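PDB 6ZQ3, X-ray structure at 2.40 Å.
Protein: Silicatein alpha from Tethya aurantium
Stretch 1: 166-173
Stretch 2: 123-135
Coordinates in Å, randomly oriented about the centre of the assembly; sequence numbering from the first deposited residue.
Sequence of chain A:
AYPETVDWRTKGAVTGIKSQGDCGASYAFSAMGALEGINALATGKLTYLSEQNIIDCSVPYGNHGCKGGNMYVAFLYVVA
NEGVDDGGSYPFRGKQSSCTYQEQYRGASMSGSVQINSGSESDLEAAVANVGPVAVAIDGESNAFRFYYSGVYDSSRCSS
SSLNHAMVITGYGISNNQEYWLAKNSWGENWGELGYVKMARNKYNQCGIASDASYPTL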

# COMPACT_ATOMS: atom_id res chain seq x y z
N ALA A 166 6.06 1.27 3.81
CA ALA A 166 4.81 1.63 3.17
C ALA A 166 3.85 0.47 3.25
O ALA A 166 4.26 -0.69 3.15
CB ALA A 166 5.05 2.01 1.70
N MET A 167 2.56 0.77 3.38
CA MET A 167 1.53 -0.28 3.47
C MET A 167 0.21 0.25 2.96
O MET A 167 0.13 1.39 2.55
CB MET A 167 1.37 -0.75 4.93
CG MET A 167 2.55 -0.48 5.84
SD MET A 167 2.16 -0.69 7.58
CE MET A 167 1.84 -2.44 7.49
N VAL A 168 -0.83 -0.58 2.98
CA VAL A 168 -2.18 -0.16 2.54
C VAL A 168 -3.09 -0.06 3.73
O VAL A 168 -3.29 -1.04 4.42
CB VAL A 168 -2.88 -1.17 1.61
CG1 VAL A 168 -3.89 -0.45 0.75
CG2 VAL A 168 -1.89 -1.92 0.76
N ILE A 169 -3.66 1.11 3.97
CA ILE A 169 -4.78 1.20 4.91
C ILE A 169 -6.04 0.61 4.24
O ILE A 169 -6.46 1.06 3.18
CB ILE A 169 -4.96 2.67 5.38
CG1 ILE A 169 -3.73 3.08 6.22
CG2 ILE A 169 -6.22 2.85 6.22
CD1 ILE A 169 -3.97 4.27 7.12
N THR A 170 -6.63 -0.40 4.87
CA THR A 170 -7.84 -1.06 4.34
C THR A 170 -9.11 -0.79 5.15
O THR A 170 -10.17 -1.32 4.83
CB THR A 170 -7.65 -2.58 4.29
OG1 THR A 170 -7.30 -3.03 5.59
CG2 THR A 170 -6.55 -3.00 3.29
N GLY A 171 -9.01 0.02 6.20
CA GLY A 171 -10.15 0.36 7.03
C GLY A 171 -9.70 1.03 8.32
O GLY A 171 -8.57 1.50 8.43
N TYR A 172 -10.60 1.08 9.29
CA TYR A 172 -10.30 1.66 10.60
C TYR A 172 -11.39 1.20 11.53
O TYR A 172 -12.42 0.68 11.08
CB TYR A 172 -10.25 3.19 10.55
CG TYR A 172 -11.50 3.78 9.96
CD1 TYR A 172 -12.66 3.91 10.73
CD2 TYR A 172 -11.56 4.16 8.62
CE1 TYR A 172 -13.82 4.42 10.19
CE2 TYR A 172 -12.72 4.67 8.07
CZ TYR A 172 -13.84 4.80 8.86
OH TYR A 172 -15.00 5.32 8.34
N GLY A 173 -11.16 1.39 12.82
CA GLY A 173 -12.10 0.92 13.83
C GLY A 173 -11.78 1.35 15.25
O GLY A 173 -10.93 2.22 15.48
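Stretch 2 (123-135) DLEAAVANVGPVA

Stretch 2 meets strand 166-173 in two ways at once, packing a helix across the strand from Ile169 to Tyr172, mainly through apolar side chains, and then, after a turn, pairing with Val168 and Ile169 as an antiparallel neighbour in the sheet. The two segments bury 456 Å² between them, summed over both sides.

Residues 123-130 are helical, part of a helix that begins earlier in the chain, held by i to i+4 backbone bonds such as Val128 N to Leu124 O (2.9 Å). The helix axis runs steeply across the strand, at a signed crossing angle of -103°, with a closest approach of 8.4 Å. At Gly132 the chain leaves helical geometry with positive phi (150/-172). A CB there would be jammed against the preceding carbonyl O and would lie 2.8 Å from Pro133 CD, so this backbone calls for glycine. Pro133 then leads into the extended residues Val134 and Ala135, which start a strand that continues later in the chain.

The sheet register is set by Ile169 opposite Val134, a hydrogen-bonded pair with CA atoms 5.2 Å apart. Ile169 N donates to Val134 O at 2.8 Å, and Val134 N donates back to Ile169 O at 3.1 Å. The next pair, Val168 with Ala135, is the non-hydrogen-bonded kind, its CA atoms closer at 4.6 Å. Flanking CA-H...O contacts extend the pairing: Pro133 CA lies 3.1 Å from Ile169 O, and Ala135 CA lies 3.6 Å from Met167 O.

Ile169 and Val134 share one face of the sheet, Val168 and Ala135 the other. On the Ile169 face the helix supplies the cover: Ile169 CD1 reaches Leu124 CD2 at 4.0 Å, and Ile169 CG2 meets Val128 CG2 at 3.8 Å. The CA-to-CB bond of Leu124 points sideways, but the end of its side chain comes nearer the strand. Val168 CG1 instead packs on Pro133 CB at 3.7 Å.

Val128, whose CA-to-CB bond points toward the strand, also serves the next part of it. Val128 CG1 lies 3.9 Å from Gly171 CA and 4.1 Å from Tyr172 CD2. Tyr172, with chi1 in p, points its CA-to-CB bond toward the helix and presents its ring edge to Val128 CG1 and Ala129 CB. Tyr172 OH is 3.5 Å from Ala129 CB, a van der Waals contact; the hydroxyl finds its hydrogen bond elsewhere in the structure.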

# COMPACT_ATOMS: atom_id res chain seq x y z
N ASP A 123 -8.91 13.76 6.92
CA ASP A 123 -8.93 13.73 5.47
C ASP A 123 -8.60 12.29 5.06
O ASP A 123 -9.17 11.77 4.10
CB ASP A 123 -7.90 14.70 4.90
N LEU A 124 -7.69 11.66 5.81
CA LEU A 124 -7.31 10.28 5.55
C LEU A 124 -8.52 9.35 5.77
O LEU A 124 -8.79 8.46 4.96
CB LEU A 124 -6.12 9.87 6.43
CG LEU A 124 -5.62 8.42 6.37
CD1 LEU A 124 -5.40 7.91 4.96
CD2 LEU A 124 -4.32 8.30 7.16
N GLU A 125 -9.27 9.57 6.85
CA GLU A 125 -10.46 8.75 7.12
C GLU A 125 -11.49 8.97 6.03
O GLU A 125 -12.05 8.03 5.50
CB GLU A 125 -11.07 9.07 8.50
N ALA A 126 -11.71 10.23 5.68
CA ALA A 126 -12.63 10.55 4.60
C ALA A 126 -12.24 9.82 3.31
O ALA A 126 -13.10 9.31 2.60
CB ALA A 126 -12.70 12.06 4.40
N ALA A 127 -10.94 9.75 3.00
CA ALA A 127 -10.49 9.01 1.80
C ALA A 127 -10.80 7.54 1.92
O ALA A 127 -11.31 6.93 0.98
CB ALA A 127 -9.01 9.20 1.57
N VAL A 128 -10.52 6.98 3.09
CA VAL A 128 -10.63 5.54 3.31
C VAL A 128 -12.08 5.07 3.31
O VAL A 128 -12.41 4.01 2.77
CB VAL A 128 -9.92 5.10 4.61
CG1 VAL A 128 -10.09 3.61 4.82
CG2 VAL A 128 -8.43 5.44 4.57
N ALA A 129 -12.94 5.87 3.94
CA ALA A 129 -14.37 5.57 3.99
C ALA A 129 -15.06 5.72 2.63
O ALA A 129 -15.78 4.84 2.19
CB ALA A 129 -15.06 6.48 5.00
N ASN A 130 -14.81 6.85 1.99
CA ASN A 130 -15.56 7.26 0.80
C ASN A 130 -14.95 6.86 -0.55
O ASN A 130 -15.66 6.80 -1.55
CB ASN A 130 -15.77 8.79 0.84
N VAL A 131 -13.65 6.56 -0.58
CA VAL A 131 -12.99 6.22 -1.86
C VAL A 131 -12.49 4.76 -1.89
O VAL A 131 -12.79 4.00 -2.83
CB VAL A 131 -11.82 7.18 -2.17
CG1 VAL A 131 -11.35 6.97 -3.59
CG2 VAL A 131 -12.22 8.65 -1.95
N GLY A 132 -11.73 4.37 -0.87
CA GLY A 132 -11.11 3.05 -0.88
C GLY A 132 -9.79 2.96 -0.11
O GLY A 132 -9.39 3.90 0.61
N PRO A 133 -9.13 1.80 -0.25
CA PRO A 133 -7.85 1.57 0.41
C PRO A 133 -6.81 2.60 -0.02
O PRO A 133 -6.70 2.89 -1.22
CB PRO A 133 -7.45 0.18 -0.08
CG PRO A 133 -8.74 -0.49 -0.42
CD PRO A 133 -9.65 0.59 -0.91
N VAL A 134 -6.08 3.15 0.95
CA VAL A 134 -5.15 4.25 0.75
C VAL A 134 -3.73 3.80 1.07
O VAL A 134 -3.47 3.20 2.11
CB VAL A 134 -5.52 5.44 1.64
CG1 VAL A 134 -4.55 6.61 1.49
CG2 VAL A 134 -6.93 5.89 1.29
N ALA A 135 -2.81 4.11 0.18
CA ALA A 135 -1.44 3.78 0.37
C ALA A 135 -0.86 4.81 1.33
O ALA A 135 -1.09 6.01 1.17
CB ALA A 135 -0.71 3.79 -0.96